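Local coordinates for protein D-alanyl-lipoteichoic acid synthetase (Streptococcus pneumoniae, PDB 3BMA) that probably takes part in the D-alanylation of lipoteichoic acid at the cell membrane, as a member of the DltD family in the SGNH hydrolase clan, at residues Ser50-Phe55 / Leu355-Phe360; Gly80-Asn85 / Ser272-Asp277; Tyr104-Gln109 / Pro292-Pro297. The protein carries 1 engineered substitution. One frame throughout, in Å; residues are numbered along the deposited sequence.

Interaction 1: residues Ser50-Phe55 / Leu355-Phe360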
loop_
_atom_site.group_PDB
_atom_site.type_symbol
_atom_site.label_atom_id
_atom_site.label_comp_id
_atom_site.label_asym_id
_atom_site.label_seq_id
_atom_site.Cartn_x
_atom_site.Cartn_y
_atom_site.Cartn_z
ATOM N N SER C 50 22.786 -2.059 -35.860
ATOM C CA SER C 50 23.840 -3.050 -36.087
ATOM C C SER C 50 25.155 -2.395 -36.512
ATOM O O SER C 50 26.093 -3.093 -36.906
ATOM C CB SER C 50 23.415 -4.053 -37.163
ATOM O OG SER C 50 22.011 -4.204 -37.226
ATOM N N GLU C 51 25.209 -1.064 -36.411
ATOM C CA GLU C 51 26.357 -0.277 -36.863
ATOM C C GLU C 51 27.652 -0.613 -36.133
ATOM O O GLU C 51 28.717 -0.638 -36.742
ATOM C CB GLU C 51 26.068 1.224 -36.739
ATOM C CG GLU C 51 25.461 1.865 -37.987
ATOM C CD GLU C 51 23.967 1.609 -38.148
ATOM O OE1 GLU C 51 23.462 1.780 -39.279
ATOM O OE2 GLU C 51 23.296 1.245 -37.154
ATOM N N TRP C 52 27.556 -0.882 -34.832
ATOM C CA TRP C 52 28.745 -1.147 -34.012
ATOM C C TRP C 52 29.131 -2.620 -33.952
ATOM O O TRP C 52 30.121 -2.970 -33.311
ATOM C CB TRP C 52 28.559 -0.623 -32.578
ATOM C CG TRP C 52 27.679 0.585 -32.440
ATOM C CD1 TRP C 52 26.469 0.644 -31.811
ATOM C CD2 TRP C 52 27.938 1.905 -32.938
ATOM N NE1 TRP C 52 25.956 1.917 -31.884
ATOM C CE2 TRP C 52 26.833 2.710 -32.575
ATOM C CE3 TRP C 52 28.991 2.484 -33.663
ATOM C CZ2 TRP C 52 26.754 4.068 -32.907
ATOM C CZ3 TRP C 52 28.910 3.833 -33.993
ATOM C CH2 TRP C 52 27.799 4.609 -33.613
ATOM N N LEU C 53 28.353 -3.474 -34.614
ATOM C CA LEU C 53 28.535 -4.925 -34.528
ATOM C C LEU C 53 29.779 -5.473 -35.228
ATOM O O LEU C 53 30.462 -6.343 -34.680
ATOM C CB LEU C 53 27.288 -5.661 -35.025
ATOM C CG LEU C 53 26.230 -5.986 -33.971
ATOM C CD1 LEU C 53 24.960 -6.464 -34.645
ATOM C CD2 LEU C 53 26.747 -7.034 -32.990
ATOM N N ARG C 54 30.063 -4.977 -36.432
ATOM C CA ARG C 54 31.242 -5.412 -37.178
ATOM C C ARG C 54 32.426 -4.475 -36.958
ATOM O O ARG C 54 32.344 -3.270 -37.222
ATOM C CB ARG C 54 30.936 -5.575 -38.674
ATOM C CG ARG C 54 30.141 -6.834 -39.041
ATOM C CD ARG C 54 31.008 -8.100 -39.106
ATOM N NE ARG C 54 30.999 -8.854 -37.850
ATOM C CZ ARG C 54 32.029 -8.959 -37.012
ATOM N NH1 ARG C 54 31.899 -9.668 -35.899
ATOM N NH2 ARG C 54 33.187 -8.364 -37.278
ATOM N N PHE C 55 33.521 -5.049 -36.469
ATOM C CA PHE C 55 34.711 -4.302 -36.093
ATOM C C PHE C 55 35.804 -4.410 -37.148
ATOM O O PHE C 55 35.958 -5.449 -37.796
ATOM C CB PHE C 55 35.258 -4.834 -34.765
ATOM C CG PHE C 55 34.410 -4.499 -33.561
ATOM C CD1 PHE C 55 33.206 -5.162 -33.322
ATOM C CD2 PHE C 55 34.840 -3.545 -32.642
ATOM C CE1 PHE C 55 32.439 -4.870 -32.200
ATOM C CE2 PHE C 55 34.075 -3.245 -31.515
ATOM C CZ PHE C 55 32.870 -3.906 -31.298
ATOM N N LEU C 355 37.016 2.512 -44.361
ATOM C CA LEU C 355 37.348 3.918 -44.606
ATOM C C LEU C 355 36.212 4.858 -44.198
ATOM O O LEU C 355 36.446 6.029 -43.904
ATOM C CB LEU C 355 37.743 4.140 -46.075
ATOM C CG LEU C 355 39.224 4.162 -46.489
ATOM C CD1 LEU C 355 40.018 2.952 -46.005
ATOM C CD2 LEU C 355 39.346 4.299 -48.004
ATOM N N GLY C 356 34.989 4.328 -44.164
ATOM C CA GLY C 356 33.820 5.072 -43.689
ATOM C C GLY C 356 33.867 5.389 -42.204
ATOM O O GLY C 356 33.270 6.365 -41.757
ATOM N N TRP C 357 34.578 4.558 -41.444
ATOM C CA TRP C 357 34.836 4.816 -40.031
ATOM C C TRP C 357 35.797 5.982 -39.822
ATOM O O TRP C 357 35.740 6.668 -38.796
ATOM C CB TRP C 357 35.407 3.578 -39.342
ATOM C CG TRP C 357 34.410 2.515 -38.916
ATOM C CD1 TRP C 357 34.562 1.167 -39.057
ATOM C CD2 TRP C 357 33.138 2.705 -38.262
ATOM N NE1 TRP C 357 33.473 0.507 -38.547
ATOM C CE2 TRP C 357 32.583 1.423 -38.054
ATOM C CE3 TRP C 357 32.413 3.829 -37.839
ATOM C CZ2 TRP C 357 31.340 1.234 -37.445
ATOM C CZ3 TRP C 357 31.176 3.638 -37.231
ATOM C CH2 TRP C 357 30.655 2.350 -37.040
ATOM N N LEU C 358 36.687 6.187 -40.791
ATOM C CA LEU C 358 37.682 7.252 -40.723
ATOM C C LEU C 358 37.066 8.617 -40.982
ATOM O O LEU C 358 37.468 9.609 -40.368
ATOM C CB LEU C 358 38.828 6.980 -41.694
ATOM C CG LEU C 358 39.771 5.842 -41.297
ATOM C CD1 LEU C 358 40.795 5.625 -42.383
ATOM C CD2 LEU C 358 40.455 6.124 -39.957
ATOM N N ALA C 359 36.086 8.654 -41.884
ATOM C CA ALA C 359 35.293 9.854 -42.132
ATOM C C ALA C 359 34.406 10.157 -40.928
ATOM O O ALA C 359 34.236 11.319 -40.554
ATOM C CB ALA C 359 34.447 9.678 -43.383
ATOM N N PHE C 360 33.850 9.092 -40.345
ATOM C CA PHE C 360 33.065 9.123 -39.106
ATOM C C PHE C 360 33.889 9.765 -37.986
ATOM O O PHE C 360 33.424 10.703 -37.331
ATOM C CB PHE C 360 32.634 7.684 -38.757
ATOM C CG PHE C 360 31.937 7.524 -37.428
ATOM C CD1 PHE C 360 30.551 7.592 -37.345
ATOM C CD2 PHE C 360 32.662 7.232 -36.271
ATOM C CE1 PHE C 360 29.899 7.412 -36.124
ATOM C CE2 PHE C 360 32.016 7.062 -35.042
ATOM C CZ PHE C 360 30.630 7.150 -34.973
#

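Interaction 2: residues Gly80-Asn85 / Ser272-Asp277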
loop_
_atom_site.group_PDB
_atom_site.type_symbol
_atom_site.label_atom_id
_atom_site.label_comp_id
_atom_site.label_asym_id
_atom_site.label_seq_id
_atom_site.Cartn_x
_atom_site.Cartn_y
_atom_site.Cartn_z
ATOM N N GLY C 80 17.899 -4.261 -35.559
ATOM C CA GLY C 80 16.476 -3.943 -35.514
ATOM C C GLY C 80 16.073 -2.916 -34.474
ATOM O O GLY C 80 14.905 -2.531 -34.404
ATOM N N ALA C 81 17.029 -2.474 -33.659
ATOM C CA ALA C 81 16.761 -1.434 -32.665
ATOM C C ALA C 81 16.751 -0.065 -33.334
ATOM O O ALA C 81 17.710 0.314 -34.014
ATOM C CB ALA C 81 17.788 -1.478 -31.536
ATOM N N ALA C 82 15.649 0.655 -33.155
ATOM C CA ALA C 82 15.491 2.004 -33.683
ATOM C C ALA C 82 15.118 2.943 -32.537
ATOM O O ALA C 82 15.417 2.646 -31.385
ATOM C CB ALA C 82 14.436 2.023 -34.771
ATOM N N SER C 83 14.449 4.051 -32.850
ATOM C CA SER C 83 14.237 5.136 -31.887
ATOM C C SER C 83 13.336 4.805 -30.697
ATOM O O SER C 83 13.577 5.304 -29.598
ATOM C CB SER C 83 13.749 6.409 -32.590
ATOM O OG SER C 83 14.704 6.862 -33.540
ATOM N N LEU C 84 12.313 3.976 -30.912
ATOM C CA LEU C 84 11.428 3.551 -29.819
ATOM C C LEU C 84 12.200 2.728 -28.785
ATOM O O LEU C 84 12.109 3.001 -27.593
ATOM C CB LEU C 84 10.202 2.789 -30.339
ATOM C CG LEU C 84 9.011 2.675 -29.371
ATOM C CD1 LEU C 84 8.359 4.020 -29.080
ATOM C CD2 LEU C 84 7.970 1.711 -29.881
ATOM N N ASN C 85 12.980 1.752 -29.250
ATOM C CA ASN C 85 13.884 0.999 -28.378
ATOM C C ASN C 85 14.860 1.888 -27.614
ATOM O O ASN C 85 15.016 1.740 -26.397
ATOM C CB ASN C 85 14.668 -0.055 -29.166
ATOM C CG ASN C 85 14.011 -1.421 -29.139
ATOM O OD1 ASN C 85 13.558 -1.893 -28.093
ATOM N ND2 ASN C 85 13.966 -2.072 -30.291
ATOM N N SER C 272 6.753 7.222 -42.748
ATOM C CA SER C 272 7.154 6.324 -41.664
ATOM C C SER C 272 6.646 6.761 -40.294
ATOM O O SER C 272 6.592 7.961 -40.010
ATOM C CB SER C 272 8.678 6.227 -41.593
ATOM O OG SER C 272 9.063 5.062 -40.886
ATOM N N PRO C 273 6.283 5.782 -39.433
ATOM C CA PRO C 273 6.069 6.057 -38.004
ATOM C C PRO C 273 7.377 6.353 -37.248
ATOM O O PRO C 273 7.339 6.903 -36.147
ATOM C CB PRO C 273 5.422 4.763 -37.493
ATOM C CG PRO C 273 5.890 3.711 -38.428
ATOM C CD PRO C 273 6.002 4.370 -39.766
ATOM N N GLU C 274 8.514 5.999 -37.852
ATOM C CA GLU C 274 9.849 6.262 -37.305
ATOM C C GLU C 274 10.176 7.761 -37.166
ATOM O O GLU C 274 11.035 8.142 -36.364
ATOM C CB GLU C 274 10.906 5.534 -38.151
ATOM C CG GLU C 274 12.366 5.628 -37.677
ATOM C CD GLU C 274 12.646 4.901 -36.378
ATOM O OE1 GLU C 274 11.960 3.905 -36.070
ATOM O OE2 GLU C 274 13.575 5.324 -35.664
ATOM N N TYR C 275 9.491 8.603 -37.939
ATOM C CA TYR C 275 9.595 10.055 -37.781
ATOM C C TYR C 275 9.001 10.518 -36.450
ATOM O O TYR C 275 9.531 11.435 -35.818
ATOM C CB TYR C 275 8.916 10.790 -38.942
ATOM C CG TYR C 275 9.650 10.684 -40.260
ATOM C CD1 TYR C 275 9.197 9.832 -41.262
ATOM C CD2 TYR C 275 10.792 11.446 -40.510
ATOM C CE1 TYR C 275 9.867 9.729 -42.477
ATOM C CE2 TYR C 275 11.467 11.351 -41.717
ATOM C CZ TYR C 275 11.000 10.492 -42.695
ATOM O OH TYR C 275 11.665 10.395 -43.891
ATOM N N ASN C 276 7.907 9.882 -36.028
ATOM C CA ASN C 276 7.305 10.194 -34.736
ATOM C C ASN C 276 8.078 9.553 -33.583
ATOM O O ASN C 276 8.112 10.104 -32.486
ATOM C CB ASN C 276 5.837 9.768 -34.668
ATOM C CG ASN C 276 4.995 10.291 -35.816
ATOM O OD1 ASN C 276 4.102 9.590 -36.290
ATOM N ND2 ASN C 276 5.250 11.519 -36.252
ATOM N N ASP C 277 8.694 8.394 -33.836
ATOM C CA ASP C 277 9.514 7.708 -32.832
ATOM C C ASP C 277 10.786 8.494 -32.559
ATOM O O ASP C 277 11.261 8.525 -31.426
ATOM C CB ASP C 277 9.886 6.282 -33.270
ATOM C CG ASP C 277 8.702 5.316 -33.266
ATOM O OD1 ASP C 277 7.599 5.687 -32.808
ATOM O OD2 ASP C 277 8.884 4.167 -33.734
HETATM O O HOH W 1 11.265 2.881 -33.688
#

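Interaction 3: residues Tyr104-Gln109 / Pro292-Pro297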
loop_
_atom_site.group_PDB
_atom_site.type_symbol
_atom_site.label_atom_id
_atom_site.label_comp_id
_atom_site.label_asym_id
_atom_site.label_seq_id
_atom_site.Cartn_x
_atom_site.Cartn_y
_atom_site.Cartn_z
ATOM N N TYR C 104 24.402 9.551 -32.004
ATOM C CA TYR C 104 23.146 8.923 -32.392
ATOM C C TYR C 104 23.086 8.712 -33.902
ATOM O O TYR C 104 22.949 9.666 -34.660
ATOM C CB TYR C 104 21.960 9.767 -31.909
ATOM C CG TYR C 104 20.643 9.030 -31.905
ATOM C CD1 TYR C 104 20.253 8.277 -30.799
ATOM C CD2 TYR C 104 19.785 9.084 -33.001
ATOM C CE1 TYR C 104 19.053 7.589 -30.786
ATOM C CE2 TYR C 104 18.580 8.399 -32.999
ATOM C CZ TYR C 104 18.221 7.658 -31.885
ATOM O OH TYR C 104 17.034 6.974 -31.875
ATOM N N VAL C 105 23.199 7.457 -34.330
ATOM C CA VAL C 105 23.035 7.087 -35.737
ATOM C C VAL C 105 21.562 7.190 -36.134
ATOM O O VAL C 105 20.693 6.745 -35.390
ATOM C CB VAL C 105 23.572 5.661 -35.989
ATOM C CG1 VAL C 105 23.169 5.138 -37.368
ATOM C CG2 VAL C 105 25.079 5.641 -35.835
ATOM N N ILE C 106 21.280 7.827 -37.272
ATOM C CA ILE C 106 19.931 7.842 -37.841
ATOM C C ILE C 106 19.997 7.301 -39.261
ATOM O O ILE C 106 20.345 8.026 -40.200
ATOM C CB ILE C 106 19.305 9.257 -37.899
ATOM C CG1 ILE C 106 19.378 9.975 -36.555
ATOM C CG2 ILE C 106 17.853 9.177 -38.342
ATOM C CD1 ILE C 106 18.839 11.390 -36.620
ATOM N N SER C 107 19.669 6.023 -39.420
ATOM C CA SER C 107 19.686 5.405 -40.738
ATOM C C SER C 107 18.347 5.626 -41.432
ATOM O O SER C 107 17.299 5.313 -40.863
ATOM C CB SER C 107 20.014 3.919 -40.639
ATOM O OG SER C 107 20.094 3.338 -41.923
ATOM N N PRO C 108 18.374 6.206 -42.650
ATOM C CA PRO C 108 17.166 6.440 -43.447
ATOM C C PRO C 108 16.374 5.178 -43.813
ATOM O O PRO C 108 15.182 5.276 -44.099
ATOM C CB PRO C 108 17.706 7.128 -44.707
ATOM C CG PRO C 108 18.996 7.743 -44.268
ATOM C CD PRO C 108 19.572 6.746 -43.321
ATOM N N GLN C 109 17.015 4.014 -43.787
ATOM C CA GLN C 109 16.315 2.762 -44.078
ATOM C C GLN C 109 15.444 2.256 -42.914
ATOM O O GLN C 109 14.622 1.358 -43.107
ATOM C CB GLN C 109 17.279 1.680 -44.598
ATOM C CG GLN C 109 18.256 1.107 -43.577
ATOM C CD GLN C 109 17.835 -0.248 -43.033
ATOM O OE1 GLN C 109 17.841 -0.467 -41.823
ATOM N NE2 GLN C 109 17.475 -1.165 -43.927
ATOM N N PRO C 292 23.977 15.892 -28.774
ATOM C CA PRO C 292 24.195 14.772 -29.670
ATOM C C PRO C 292 24.854 15.164 -30.986
ATOM O O PRO C 292 24.623 16.264 -31.501
ATOM C CB PRO C 292 22.773 14.279 -29.944
ATOM C CG PRO C 292 21.922 15.485 -29.794
ATOM C CD PRO C 292 22.634 16.476 -28.948
ATOM N N ILE C 293 25.683 14.269 -31.515
ATOM C CA ILE C 293 26.059 14.342 -32.922
ATOM C C ILE C 293 25.345 13.220 -33.676
ATOM O O ILE C 293 25.460 12.050 -33.321
ATOM C CB ILE C 293 27.604 14.358 -33.156
ATOM C CG1 ILE C 293 27.920 14.557 -34.646
ATOM C CG2 ILE C 293 28.291 13.115 -32.578
ATOM C CD1 ILE C 293 29.301 15.144 -34.924
ATOM N N PHE C 294 24.574 13.597 -34.691
ATOM C CA PHE C 294 23.833 12.633 -35.503
ATOM C C PHE C 294 24.620 12.170 -36.724
ATOM O O PHE C 294 25.316 12.958 -37.370
ATOM C CB PHE C 294 22.474 13.201 -35.915
ATOM C CG PHE C 294 21.602 13.568 -34.748
ATOM C CD1 PHE C 294 20.894 12.588 -34.054
ATOM C CD2 PHE C 294 21.509 14.888 -34.321
ATOM C CE1 PHE C 294 20.092 12.914 -32.973
ATOM C CE2 PHE C 294 20.711 15.228 -33.233
ATOM C CZ PHE C 294 20.001 14.239 -32.560
ATOM N N ILE C 295 24.511 10.880 -37.025
ATOM C CA ILE C 295 25.203 10.285 -38.162
ATOM C C ILE C 295 24.166 9.794 -39.163
ATOM O O ILE C 295 23.275 9.017 -38.814
ATOM C CB ILE C 295 26.104 9.097 -37.732
ATOM C CG1 ILE C 295 26.887 9.407 -36.442
ATOM C CG2 ILE C 295 26.999 8.629 -38.888
ATOM C CD1 ILE C 295 27.912 10.536 -36.532
ATOM N N ILE C 296 24.269 10.268 -40.401
ATOM C CA ILE C 296 23.372 9.818 -41.458
ATOM C C ILE C 296 24.180 9.035 -42.494
ATOM O O ILE C 296 24.873 9.634 -43.309
ATOM C CB ILE C 296 22.598 10.989 -42.112
ATOM C CG1 ILE C 296 21.927 11.858 -41.041
ATOM C CG2 ILE C 296 21.556 10.458 -43.092
ATOM C CD1 ILE C 296 21.099 13.010 -41.589
ATOM N N PRO C 297 24.106 7.689 -42.445
ATOM C CA PRO C 297 24.859 6.801 -43.335
ATOM C C PRO C 297 24.300 6.763 -44.759
ATOM O O PRO C 297 23.111 7.039 -44.964
ATOM C CB PRO C 297 24.687 5.416 -42.685
ATOM C CG PRO C 297 24.069 5.662 -41.351
ATOM C CD PRO C 297 23.282 6.913 -41.506
#

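Interaction 1: residues Ser50-Phe55 / Leu355-Phe360
The backbone of residues 50-55 folds into a tight turn, in which L53 N bonds to S50 O at 3.2 Å, and turns E51 O toward W357 on the first turns of helix 355-369. No hydrogen bond crosses this contact, which is built of aromatic rings and the carbonyls of E51 and R54. E51 O lies in the plane of the W357 ring, at its edge, 3.3 Å from CZ2, while R54 O stands farther along the same edge, by NE1. The two tryptophans meet rim to rim, W52 CE3 lying 3.8 Å from W357 CH2; their planes differ by 17°, yet neither ring lies over the other. With F360 CG anti to its backbone N (chi1 174°), its ring turns a face to the rim of W357, whose CZ3 lies 3.8 Å above the F360 plane, over the ring centre. The tip of this ring, CZ, approaches the edge of W52 at CZ3, 3.9 Å away. The loop after the first strand carries the nucleophilic serine in SGNH hydrolases; here S50 bonds a glycerol, probably from the crystallisation liquor, and touches H351, consistent with a pocket beside this aromatic cluster. W52 and F360 rest on V103 of strand 101-105, W357 and F360 pack on P60 of helix 60-66, and L358 faces helix 222-235, so the turn is wedged between the central sheet and the last long helix.

Interaction 2: residues Gly80-Asn85 / Ser272-Asp277
Two carboxylates, those of E274 and D277, are the flat groups that meet A82, S83 and L84. A82 CB sits to one side of the E274 plane, 3.4 Å from OE1 and almost as close to OE2; L84 CB lies over a face of the D277 group, 3.9 Å from OD2. At the rim of E274, OE2 is gripped twice. S83 N reaches its syn lone pair at 3.2 Å (153° at the hydrogen), and S83 OG donates from 2.9 Å, nearly in line with the C-O bond. A bend at chi2 (68°) turns the glutamate toward this helix start. One water accepts from L84 N and lies 2.7 Å from both E274 OE1 and D277 OD2. With A82 as N-cap, the first amides of helix 83-90 thus face buried acidic groups, which would probably favour their negative charge; R149 forms a salt bridge with D277, and Y145 adds a hydrogen bond. Helix 274-287 has its own cap, S272 OG accepting from E274 N. Two helix N-termini therefore meet here, flanked by F121 of helix 118-124 and by helix 141-153.

Interaction 3: residues Tyr104-Gln109 / Pro292-Pro297
F294, Y104 and I106 form the apolar centre of one sheet face, where the central strand 101-105 and its neighbour 291-296 pair in parallel within the five-stranded sheet of an SGNH-type alpha/beta fold. I106 has CG1 beside its backbone N (chi1 -51°) and an extended chain beyond, which carries CD1 to 3.5 Å from F294 CD1. The CB of Y104 approaches the same phenyl carbon, F294 CD1, at 3.7 Å, and the two aromatic planes stand 77° apart in an oblique pairing. Helix 274-287 packs on this face through V281 and L282, and L325 of helix 311-326 joins it. On the other face V105 CG2 meets I295 CB at 4.1 Å. Beyond the last bridge the chains stay together through prolines: P108 CG touches I296 CG2, and P297 CD packs beside I106 O. Farther out, the Y104 hydroxyl bonds to S83 OG. The polar part of the contact is the backbone pairing between the strands. Y104 N bonds to I293 O, I295 N to Y104 O and I106 N to I295 O, the last at 2.8 Å. Between the first two of these bonds F294 takes part as well: its CA points a hydrogen at Y104 O, with CA and O 3.2 Å apart.

In the fold
From the N terminus, the chain leaves strand 43-47 and enters the turn 50-55, which finds its partner only near the end of the fold, so interaction 1 closes a loop of 299 residues that encloses the other two contacts. Residues 80-85 and 104-109 follow, and their partners 272-277 and 292-297 come in the same order: interactions 2 and 3 therefore cross rather than nest. Helix 274-287 leads straight into strand 291-296, linking them along the chain. Interaction 3 is the hub in space, touching interaction 1 through F360 CE1 and I295 CG1, 3.6 Å apart, and interaction 2 through the probable hydrogen bond between S83 OG and Y104 OH, whereas interactions 1 and 2 do not touch.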